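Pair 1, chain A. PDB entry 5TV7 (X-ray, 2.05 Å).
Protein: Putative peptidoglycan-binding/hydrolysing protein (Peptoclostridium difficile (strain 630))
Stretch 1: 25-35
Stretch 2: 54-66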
# COMPACT_ATOMS: atom_id res chain seq x y z
N THR A 25 9.75 -9.09 -0.08
CA THR A 25 8.58 -9.62 -0.76
C THR A 25 7.36 -9.47 0.12
O THR A 25 7.43 -9.78 1.30
CB THR A 25 8.81 -11.11 -1.09
OG1 THR A 25 9.94 -11.22 -1.96
CG2 THR A 25 7.59 -11.73 -1.77
N LEU A 26 6.25 -8.99 -0.43
CA LEU A 26 5.01 -8.86 0.34
C LEU A 26 3.97 -9.82 -0.20
O LEU A 26 3.42 -9.62 -1.29
CB LEU A 26 4.47 -7.42 0.33
CG LEU A 26 3.34 -7.18 1.34
CD1 LEU A 26 3.86 -7.25 2.78
CD2 LEU A 26 2.66 -5.85 1.09
N SER A 27 3.69 -10.86 0.57
CA SER A 27 2.75 -11.89 0.19
C SER A 27 1.50 -11.86 1.02
O SER A 27 1.52 -11.45 2.17
CB SER A 27 3.42 -13.26 0.32
OG SER A 27 4.52 -13.33 -0.57
N GLY A 28 0.41 -12.34 0.43
CA GLY A 28 -0.88 -12.35 1.09
C GLY A 28 -1.97 -12.70 0.11
O GLY A 28 -1.69 -13.24 -0.96
N TYR A 29 -3.21 -12.37 0.46
CA TYR A 29 -4.36 -12.68 -0.37
C TYR A 29 -5.17 -11.45 -0.76
O TYR A 29 -5.35 -10.52 0.04
CB TYR A 29 -5.25 -13.70 0.36
CG TYR A 29 -4.57 -15.03 0.52
CD1 TYR A 29 -3.70 -15.27 1.59
CD2 TYR A 29 -4.76 -16.05 -0.41
CE1 TYR A 29 -3.05 -16.49 1.72
CE2 TYR A 29 -4.11 -17.27 -0.29
CZ TYR A 29 -3.26 -17.49 0.78
OH TYR A 29 -2.62 -18.70 0.90
N ILE A 30 -5.64 -11.44 -2.01
CA ILE A 30 -6.48 -10.37 -2.53
C ILE A 30 -7.92 -10.81 -2.36
O ILE A 30 -8.28 -11.92 -2.75
CB ILE A 30 -6.23 -10.10 -4.04
CG1 ILE A 30 -4.76 -9.75 -4.30
CG2 ILE A 30 -7.14 -8.98 -4.54
CD1 ILE A 30 -4.43 -9.60 -5.77
N TYR A 31 -8.72 -9.94 -1.76
CA TYR A 31 -10.13 -10.19 -1.54
C TYR A 31 -10.92 -9.06 -2.15
O TYR A 31 -10.40 -7.97 -2.37
CB TYR A 31 -10.44 -10.17 -0.04
CG TYR A 31 -9.83 -11.28 0.76
CD1 TYR A 31 -10.48 -12.51 0.88
CD2 TYR A 31 -8.61 -11.12 1.42
CE1 TYR A 31 -9.94 -13.54 1.62
CE2 TYR A 31 -8.06 -12.15 2.17
CZ TYR A 31 -8.73 -13.36 2.25
OH TYR A 31 -8.19 -14.39 2.98
N THR A 32 -12.19 -9.33 -2.43
CA THR A 32 -13.11 -8.29 -2.83
C THR A 32 -13.72 -7.86 -1.50
O THR A 32 -13.70 -8.64 -0.53
CB THR A 32 -14.21 -8.80 -3.77
OG1 THR A 32 -14.91 -9.88 -3.14
CG2 THR A 32 -13.61 -9.29 -5.09
N TYR A 33 -14.24 -6.64 -1.44
CA TYR A 33 -14.86 -6.13 -0.22
C TYR A 33 -15.93 -7.09 0.31
O TYR A 33 -15.97 -7.38 1.51
CB TYR A 33 -15.41 -4.72 -0.45
CG TYR A 33 -16.16 -4.13 0.72
CD1 TYR A 33 -15.53 -3.92 1.94
CD2 TYR A 33 -17.49 -3.72 0.59
CE1 TYR A 33 -16.21 -3.36 3.02
CE2 TYR A 33 -18.19 -3.17 1.65
CZ TYR A 33 -17.54 -2.98 2.86
OH TYR A 33 -18.23 -2.43 3.92
N GLU A 34 -16.77 -7.62 -0.58
CA GLU A 34 -17.82 -8.55 -0.13
C GLU A 34 -17.26 -9.89 0.36
O GLU A 34 -17.83 -10.50 1.26
CB GLU A 34 -18.90 -8.74 -1.20
CG GLU A 34 -18.44 -9.30 -2.53
CD GLU A 34 -19.60 -9.58 -3.48
OE1 GLU A 34 -20.78 -9.50 -3.05
OE2 GLU A 34 -19.33 -9.89 -4.66
N ASN A 35 -16.13 -10.34 -0.20
CA ASN A 35 -15.51 -11.62 0.22
C ASN A 35 -14.51 -11.48 1.36
O ASN A 35 -14.16 -12.48 2.00
CB ASN A 35 -14.79 -12.29 -0.95
CG ASN A 35 -15.74 -12.71 -2.06
OD1 ASN A 35 -15.37 -12.67 -3.24
ND2 ASN A 35 -16.95 -13.10 -1.70
N ASP A 54 -18.52 5.90 -0.57
CA ASP A 54 -19.12 4.61 -0.23
C ASP A 54 -18.30 3.44 -0.76
O ASP A 54 -17.88 3.47 -1.92
CB ASP A 54 -20.55 4.49 -0.80
CG ASP A 54 -21.56 5.30 -0.02
OD1 ASP A 54 -21.49 5.32 1.23
OD2 ASP A 54 -22.47 5.88 -0.66
N PRO A 55 -18.07 2.41 0.07
CA PRO A 55 -17.37 1.23 -0.44
C PRO A 55 -18.29 0.45 -1.39
O PRO A 55 -19.50 0.39 -1.17
CB PRO A 55 -17.08 0.42 0.82
CG PRO A 55 -18.13 0.83 1.79
CD PRO A 55 -18.39 2.28 1.51
N LYS A 56 -17.70 -0.13 -2.44
CA LYS A 56 -18.45 -0.94 -3.40
C LYS A 56 -18.07 -2.42 -3.19
O LYS A 56 -16.96 -2.71 -2.73
CB LYS A 56 -18.14 -0.50 -4.83
CG LYS A 56 -18.52 0.94 -5.11
CD LYS A 56 -18.04 1.40 -6.47
CE LYS A 56 -18.32 2.88 -6.68
NZ LYS A 56 -17.84 3.37 -8.00
N PRO A 57 -18.99 -3.36 -3.51
CA PRO A 57 -18.72 -4.80 -3.32
C PRO A 57 -17.46 -5.36 -4.01
O PRO A 57 -16.82 -6.26 -3.46
CB PRO A 57 -19.97 -5.47 -3.92
CG PRO A 57 -21.03 -4.43 -3.84
CD PRO A 57 -20.34 -3.12 -4.06
N ASP A 58 -17.14 -4.83 -5.19
CA ASP A 58 -15.98 -5.29 -5.96
C ASP A 58 -14.65 -4.55 -5.66
O ASP A 58 -13.70 -4.65 -6.44
CB ASP A 58 -16.29 -5.28 -7.47
CG ASP A 58 -16.69 -3.90 -8.00
OD1 ASP A 58 -16.90 -2.98 -7.18
OD2 ASP A 58 -16.83 -3.76 -9.23
N ASP A 59 -14.59 -3.80 -4.56
CA ASP A 59 -13.34 -3.11 -4.17
C ASP A 59 -12.31 -4.15 -3.77
O ASP A 59 -12.58 -5.01 -2.94
CB ASP A 59 -13.55 -2.19 -2.96
CG ASP A 59 -14.30 -0.93 -3.30
OD1 ASP A 59 -14.42 -0.57 -4.48
OD2 ASP A 59 -14.75 -0.27 -2.34
N GLU A 60 -11.12 -4.06 -4.37
CA GLU A 60 -10.06 -5.00 -4.03
C GLU A 60 -9.29 -4.56 -2.80
O GLU A 60 -8.98 -3.38 -2.64
CB GLU A 60 -9.08 -5.18 -5.18
CG GLU A 60 -9.67 -5.97 -6.34
CD GLU A 60 -8.61 -6.40 -7.34
OE1 GLU A 60 -7.45 -5.94 -7.22
OE2 GLU A 60 -8.95 -7.21 -8.24
N ILE A 61 -9.02 -5.52 -1.93
CA ILE A 61 -8.24 -5.29 -0.72
C ILE A 61 -7.21 -6.40 -0.66
O ILE A 61 -7.56 -7.58 -0.79
CB ILE A 61 -9.10 -5.35 0.56
CG1 ILE A 61 -10.36 -4.47 0.43
CG2 ILE A 61 -8.26 -4.93 1.77
CD1 ILE A 61 -11.37 -4.68 1.52
N PHE A 62 -5.95 -6.03 -0.49
CA PHE A 62 -4.87 -7.02 -0.35
C PHE A 62 -4.56 -7.14 1.13
O PHE A 62 -4.29 -6.14 1.81
CB PHE A 62 -3.64 -6.62 -1.15
CG PHE A 62 -2.45 -7.54 -0.93
CD1 PHE A 62 -2.43 -8.82 -1.47
CD2 PHE A 62 -1.35 -7.10 -0.20
CE1 PHE A 62 -1.33 -9.65 -1.27
CE2 PHE A 62 -0.26 -7.93 0.01
CZ PHE A 62 -0.25 -9.21 -0.53
N VAL A 63 -4.60 -8.38 1.63
CA VAL A 63 -4.35 -8.68 3.03
C VAL A 63 -3.05 -9.44 3.13
O VAL A 63 -2.97 -10.59 2.70
CB VAL A 63 -5.48 -9.54 3.61
CG1 VAL A 63 -5.19 -9.90 5.06
CG2 VAL A 63 -6.82 -8.82 3.48
N PRO A 64 -2.01 -8.81 3.70
CA PRO A 64 -0.74 -9.51 3.83
C PRO A 64 -0.78 -10.61 4.89
O PRO A 64 -1.59 -10.55 5.82
CB PRO A 64 0.25 -8.41 4.23
CG PRO A 64 -0.57 -7.32 4.78
CD PRO A 64 -1.96 -7.44 4.25
N GLU A 65 0.07 -11.62 4.72
CA GLU A 65 0.16 -12.72 5.68
C GLU A 65 0.65 -12.22 7.05
O GLU A 65 0.38 -12.86 8.08
CB GLU A 65 1.05 -13.85 5.14
CG GLU A 65 2.51 -13.47 4.90
CD GLU A 65 3.32 -14.55 4.18
OE1 GLU A 65 4.55 -14.35 4.02
OE2 GLU A 65 2.75 -15.60 3.76
N SER A 66 1.37 -11.09 7.07
CA SER A 66 1.84 -10.48 8.33
C SER A 66 0.68 -9.94 9.18
O SER A 66 0.82 -9.83 10.40
CB SER A 66 2.87 -9.36 8.08
OG SER A 66 2.31 -8.25 7.37
O HOH W 1 4.82 -11.53 3.10

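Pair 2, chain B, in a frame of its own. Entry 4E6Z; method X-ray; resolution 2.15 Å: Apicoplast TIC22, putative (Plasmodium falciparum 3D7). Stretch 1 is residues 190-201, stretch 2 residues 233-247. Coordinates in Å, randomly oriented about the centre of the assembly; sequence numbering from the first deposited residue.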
# COMPACT_ATOMS: atom_id res chain seq x y z
N LEU B 190 0.90 0.45 -15.26
CA LEU B 190 1.23 0.86 -13.90
C LEU B 190 0.10 0.50 -12.94
O LEU B 190 -1.01 1.02 -13.06
CB LEU B 190 1.50 2.37 -13.84
CG LEU B 190 1.68 2.94 -12.43
CD1 LEU B 190 2.86 2.27 -11.72
CD2 LEU B 190 1.84 4.45 -12.46
N MSE B 191 0.38 -0.40 -12.00
CA MSE B 191 -0.65 -0.92 -11.12
C MSE B 191 -0.43 -0.57 -9.65
O MSE B 191 -1.01 0.38 -9.13
CB MSE B 191 -0.78 -2.43 -11.30
CG MSE B 191 -1.68 -2.86 -12.45
SE MSE B 191 -3.59 -2.74 -12.02
CE MSE B 191 -3.83 -0.80 -12.07
N TYR B 192 0.40 -1.37 -8.98
CA TYR B 192 0.68 -1.17 -7.57
C TYR B 192 2.16 -0.94 -7.36
O TYR B 192 2.91 -1.86 -7.02
CB TYR B 192 0.20 -2.37 -6.75
CG TYR B 192 -1.28 -2.65 -6.90
CD1 TYR B 192 -2.21 -2.02 -6.09
CD2 TYR B 192 -1.73 -3.55 -7.86
CE1 TYR B 192 -3.56 -2.28 -6.23
CE2 TYR B 192 -3.09 -3.81 -8.00
CZ TYR B 192 -4.00 -3.17 -7.18
OH TYR B 192 -5.34 -3.43 -7.32
N PRO B 193 2.60 0.31 -7.56
CA PRO B 193 4.02 0.68 -7.56
C PRO B 193 4.74 0.45 -6.22
O PRO B 193 4.21 0.74 -5.15
CB PRO B 193 3.99 2.18 -7.90
CG PRO B 193 2.61 2.63 -7.51
CD PRO B 193 1.72 1.47 -7.81
N VAL B 194 5.94 -0.09 -6.32
CA VAL B 194 6.91 -0.04 -5.23
C VAL B 194 8.24 0.36 -5.85
O VAL B 194 8.49 0.07 -7.03
CB VAL B 194 7.02 -1.38 -4.47
CG1 VAL B 194 5.82 -1.57 -3.55
CG2 VAL B 194 7.14 -2.54 -5.44
N PHE B 195 9.08 1.04 -5.08
CA PHE B 195 10.33 1.59 -5.61
C PHE B 195 11.55 0.89 -5.02
O PHE B 195 11.55 0.49 -3.86
CB PHE B 195 10.40 3.09 -5.31
CG PHE B 195 9.21 3.86 -5.78
CD1 PHE B 195 9.20 4.46 -7.03
CD2 PHE B 195 8.09 3.99 -4.97
CE1 PHE B 195 8.09 5.17 -7.46
CE2 PHE B 195 6.98 4.70 -5.40
CZ PHE B 195 6.98 5.30 -6.65
N TYR B 196 12.60 0.75 -5.82
CA TYR B 196 13.87 0.23 -5.32
C TYR B 196 15.07 0.81 -6.06
O TYR B 196 14.93 1.35 -7.16
CB TYR B 196 13.89 -1.30 -5.36
CG TYR B 196 14.24 -1.89 -6.71
CD1 TYR B 196 15.52 -2.35 -6.98
CD2 TYR B 196 13.28 -1.99 -7.71
CE1 TYR B 196 15.84 -2.88 -8.21
CE2 TYR B 196 13.59 -2.53 -8.95
CZ TYR B 196 14.88 -2.97 -9.19
OH TYR B 196 15.19 -3.51 -10.43
N ALA B 197 16.24 0.69 -5.45
CA ALA B 197 17.48 1.19 -6.04
C ALA B 197 18.45 0.04 -6.32
O ALA B 197 18.56 -0.90 -5.53
CB ALA B 197 18.12 2.23 -5.14
N GLU B 198 19.16 0.14 -7.44
CA GLU B 198 20.06 -0.90 -7.91
C GLU B 198 21.08 -1.38 -6.88
O GLU B 198 21.21 -2.58 -6.63
CB GLU B 198 20.81 -0.42 -9.16
CG GLU B 198 19.91 -0.12 -10.34
CD GLU B 198 19.48 -1.37 -11.09
OE1 GLU B 198 18.90 -2.28 -10.46
OE2 GLU B 198 19.73 -1.44 -12.31
N ASN B 199 21.82 -0.44 -6.30
CA ASN B 199 22.96 -0.79 -5.47
C ASN B 199 22.69 -0.62 -3.98
O ASN B 199 23.61 -0.38 -3.19
CB ASN B 199 24.18 0.03 -5.88
CG ASN B 199 24.61 -0.25 -7.31
OD1 ASN B 199 25.09 -1.34 -7.62
ND2 ASN B 199 24.43 0.73 -8.19
N LEU B 200 21.42 -0.75 -3.59
CA LEU B 200 21.01 -0.54 -2.21
C LEU B 200 20.55 -1.85 -1.56
O LEU B 200 19.77 -2.60 -2.14
CB LEU B 200 19.88 0.49 -2.15
CG LEU B 200 19.41 0.88 -0.75
CD1 LEU B 200 20.54 1.56 0.02
CD2 LEU B 200 18.20 1.79 -0.83
N TYR B 201 21.04 -2.11 -0.35
CA TYR B 201 20.69 -3.33 0.37
C TYR B 201 20.32 -3.04 1.82
O TYR B 201 20.55 -1.94 2.33
CB TYR B 201 21.85 -4.32 0.34
CG TYR B 201 22.28 -4.74 -1.05
CD1 TYR B 201 21.77 -5.90 -1.64
CD2 TYR B 201 23.18 -3.98 -1.78
CE1 TYR B 201 22.16 -6.28 -2.90
CE2 TYR B 201 23.57 -4.36 -3.05
CZ TYR B 201 23.06 -5.51 -3.61
OH TYR B 201 23.45 -5.89 -4.87
N LYS B 233 31.86 6.63 -5.36
CA LYS B 233 30.71 7.27 -6.00
C LYS B 233 29.89 6.19 -6.69
O LYS B 233 30.37 5.52 -7.60
CB LYS B 233 31.17 8.33 -7.00
CG LYS B 233 30.07 9.25 -7.50
CD LYS B 233 29.18 8.56 -8.53
CE LYS B 233 28.03 9.46 -8.96
NZ LYS B 233 27.12 8.76 -9.91
N VAL B 234 28.64 6.03 -6.26
CA VAL B 234 27.78 4.97 -6.77
C VAL B 234 26.49 5.54 -7.37
O VAL B 234 25.91 6.48 -6.84
CB VAL B 234 27.42 3.97 -5.66
CG1 VAL B 234 26.53 2.87 -6.20
CG2 VAL B 234 28.68 3.40 -5.03
N ASP B 235 26.06 4.95 -8.48
CA ASP B 235 24.79 5.32 -9.09
C ASP B 235 23.65 4.50 -8.49
O ASP B 235 23.74 3.28 -8.39
CB ASP B 235 24.83 5.12 -10.60
CG ASP B 235 23.48 5.39 -11.26
OD1 ASP B 235 22.75 6.28 -10.77
OD2 ASP B 235 23.16 4.71 -12.26
N TYR B 236 22.59 5.19 -8.09
CA TYR B 236 21.40 4.51 -7.59
C TYR B 236 20.24 4.66 -8.56
O TYR B 236 19.35 5.49 -8.37
CB TYR B 236 21.02 5.01 -6.20
CG TYR B 236 21.98 4.53 -5.14
CD1 TYR B 236 21.84 3.26 -4.59
CD2 TYR B 236 23.02 5.33 -4.71
CE1 TYR B 236 22.72 2.81 -3.63
CE2 TYR B 236 23.91 4.89 -3.75
CZ TYR B 236 23.75 3.62 -3.22
OH TYR B 236 24.62 3.17 -2.25
N LYS B 237 20.28 3.85 -9.62
CA LYS B 237 19.20 3.81 -10.60
C LYS B 237 17.90 3.41 -9.91
O LYS B 237 17.74 2.28 -9.44
CB LYS B 237 19.55 2.82 -11.71
CG LYS B 237 19.35 3.35 -13.12
CD LYS B 237 17.94 3.12 -13.62
CE LYS B 237 17.81 3.53 -15.07
NZ LYS B 237 16.47 3.20 -15.63
N ILE B 238 16.97 4.35 -9.83
CA ILE B 238 15.67 4.09 -9.23
C ILE B 238 14.75 3.39 -10.22
O ILE B 238 14.58 3.84 -11.35
CB ILE B 238 15.01 5.39 -8.74
CG1 ILE B 238 15.83 6.00 -7.60
CG2 ILE B 238 13.56 5.15 -8.30
CD1 ILE B 238 15.32 7.34 -7.12
N LYS B 239 14.18 2.26 -9.80
CA LYS B 239 13.29 1.50 -10.67
C LYS B 239 11.95 1.21 -10.00
O LYS B 239 11.86 1.16 -8.77
CB LYS B 239 13.96 0.20 -11.12
CG LYS B 239 15.22 0.44 -11.94
CD LYS B 239 15.80 -0.86 -12.47
CE LYS B 239 16.98 -0.58 -13.39
NZ LYS B 239 17.61 -1.82 -13.92
N VAL B 240 10.92 1.03 -10.81
CA VAL B 240 9.58 0.77 -10.30
C VAL B 240 9.16 -0.66 -10.59
O VAL B 240 9.42 -1.20 -11.67
CB VAL B 240 8.55 1.74 -10.93
CG1 VAL B 240 7.13 1.39 -10.48
CG2 VAL B 240 8.88 3.17 -10.56
N LEU B 241 8.52 -1.29 -9.61
CA LEU B 241 8.02 -2.64 -9.78
C LEU B 241 6.54 -2.72 -9.43
O LEU B 241 6.00 -1.85 -8.74
CB LEU B 241 8.82 -3.63 -8.93
CG LEU B 241 10.29 -3.81 -9.32
CD1 LEU B 241 11.02 -4.63 -8.28
CD2 LEU B 241 10.41 -4.45 -10.69
N ASN B 242 5.88 -3.77 -9.90
CA ASN B 242 4.48 -4.00 -9.59
C ASN B 242 4.35 -4.94 -8.40
O ASN B 242 4.65 -6.13 -8.50
CB ASN B 242 3.76 -4.58 -10.81
CG ASN B 242 2.31 -4.92 -10.52
OD1 ASN B 242 1.69 -4.35 -9.62
ND2 ASN B 242 1.76 -5.86 -11.28
N MSE B 243 3.93 -4.39 -7.26
CA MSE B 243 3.86 -5.16 -6.02
C MSE B 243 3.19 -6.52 -6.21
O MSE B 243 3.60 -7.51 -5.61
CB MSE B 243 3.11 -4.39 -4.93
CG MSE B 243 3.00 -5.15 -3.62
SE MSE B 243 1.41 -4.70 -2.59
CE MSE B 243 0.05 -5.11 -3.93
N VAL B 244 2.16 -6.55 -7.05
CA VAL B 244 1.45 -7.79 -7.33
C VAL B 244 2.35 -8.87 -7.93
O VAL B 244 2.34 -10.01 -7.48
CB VAL B 244 0.25 -7.55 -8.27
CG1 VAL B 244 -0.18 -8.85 -8.93
CG2 VAL B 244 -0.91 -6.92 -7.50
N ASP B 245 3.13 -8.50 -8.94
CA ASP B 245 4.05 -9.43 -9.58
C ASP B 245 5.05 -10.01 -8.59
O ASP B 245 5.54 -11.12 -8.77
CB ASP B 245 4.80 -8.75 -10.73
CG ASP B 245 3.90 -8.38 -11.89
OD1 ASP B 245 2.69 -8.65 -11.82
OD2 ASP B 245 4.42 -7.82 -12.88
N LEU B 246 5.34 -9.25 -7.54
CA LEU B 246 6.32 -9.66 -6.55
C LEU B 246 5.78 -10.73 -5.61
O LEU B 246 6.53 -11.53 -5.06
CB LEU B 246 6.82 -8.46 -5.76
CG LEU B 246 7.63 -7.47 -6.60
CD1 LEU B 246 7.81 -6.15 -5.87
CD2 LEU B 246 8.98 -8.08 -6.98
N ILE B 247 4.46 -10.74 -5.42
CA ILE B 247 3.83 -11.76 -4.59
C ILE B 247 4.07 -13.15 -5.18
O ILE B 247 4.23 -14.13 -4.45
CB ILE B 247 2.31 -11.53 -4.45
CG1 ILE B 247 2.01 -10.53 -3.33
CG2 ILE B 247 1.61 -12.83 -4.14
CD1 ILE B 247 2.72 -9.21 -3.46

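The sharpest difference lies where Y33(A) matches E198(B), just past the last bridged pair of each ladder. Pair 1 fills this place with an aromatic ring: P55(A) CB sits over one face of the Y33(A) ring, 3.8 Å from CE2, a CH-pi contact, while I61(A) CD1 meets the ring edge, 4.2 Å from Y33(A) CD1. Pair 2 puts charge there instead. E198(B) OE2 forms a salt bridge of 2.7 Å with NZ of K239(B), the residue that matches I61(A). The same two backbone positions thus support an apolar contact in one protein and an ionic one in the other.

Beneath this the frame is common. Two antiparallel strands run at 141° in pair 1 and 144° in pair 2, and the N, CA and C atoms of 14 central residues superpose with an RMSD of 0.8 Å. Hydrogen-bonded pairs alternate with non-hydrogen-bonded ones: Y29(A)-V63(A) and Y31(A)-I61(A) match V194(B)-L241(B) and Y196(B)-K239(B). Each of these four pairs is closed by two hydrogen bonds, N to O in both directions; V63(A) N to Y29(A) O is 2.8 Å, and L241(B) N to V194(B) O is 2.9 Å. Such bonds need only the backbone, so they do not themselves specify side chains.

On the face carrying I30(A) and F62(A), the match is F195(B) and V240(B), so the aromatic partner changes strand. I30(A) CG1 reaches the edge of the F62(A) ring, 3.8 Å from CD1; in pair 2, F195(B) CE1 lies 3.8 Å from V240(B) CG2. The F62(A) ring also reaches back along its partner strand, its CZ 3.3 Å from G28(A) N. With no CB, G28(A) lets the strands come to 3.9 Å between G28(A) CA and P64(A) CA; an ideal CB would clash with V63(A) O and P64(A) CA and also be tight against F62(A) CZ.

On the other face, both pairs have a tyrosine at this position, but Y31(A) takes chi1 m and Y196(B) p, and their side-chain centres lie 4.4 Å apart. Each still packs on matched aliphatic residues: Y31(A) CD2 is 3.6 Å from V63(A) CG2, and Y196(B) CE2 is 3.4 Å from L241(B) CD1.

At the end where S27(A) matches Y192(B), both carbonyls accept a backbone N-H: E65(A) N lies 2.9 Å from S27(A) O, and M243(B) N 2.7 Å from Y192(B) O. What differs is the water joining S27(A) N to E65(A) OE1 and, in pair 2, N242(B) OD1, which caps the following helix through a weak bond from V244(B) N. In these two contacts the same ladder carries different side chains, though G28(A) shows that the backbone can still limit what fits.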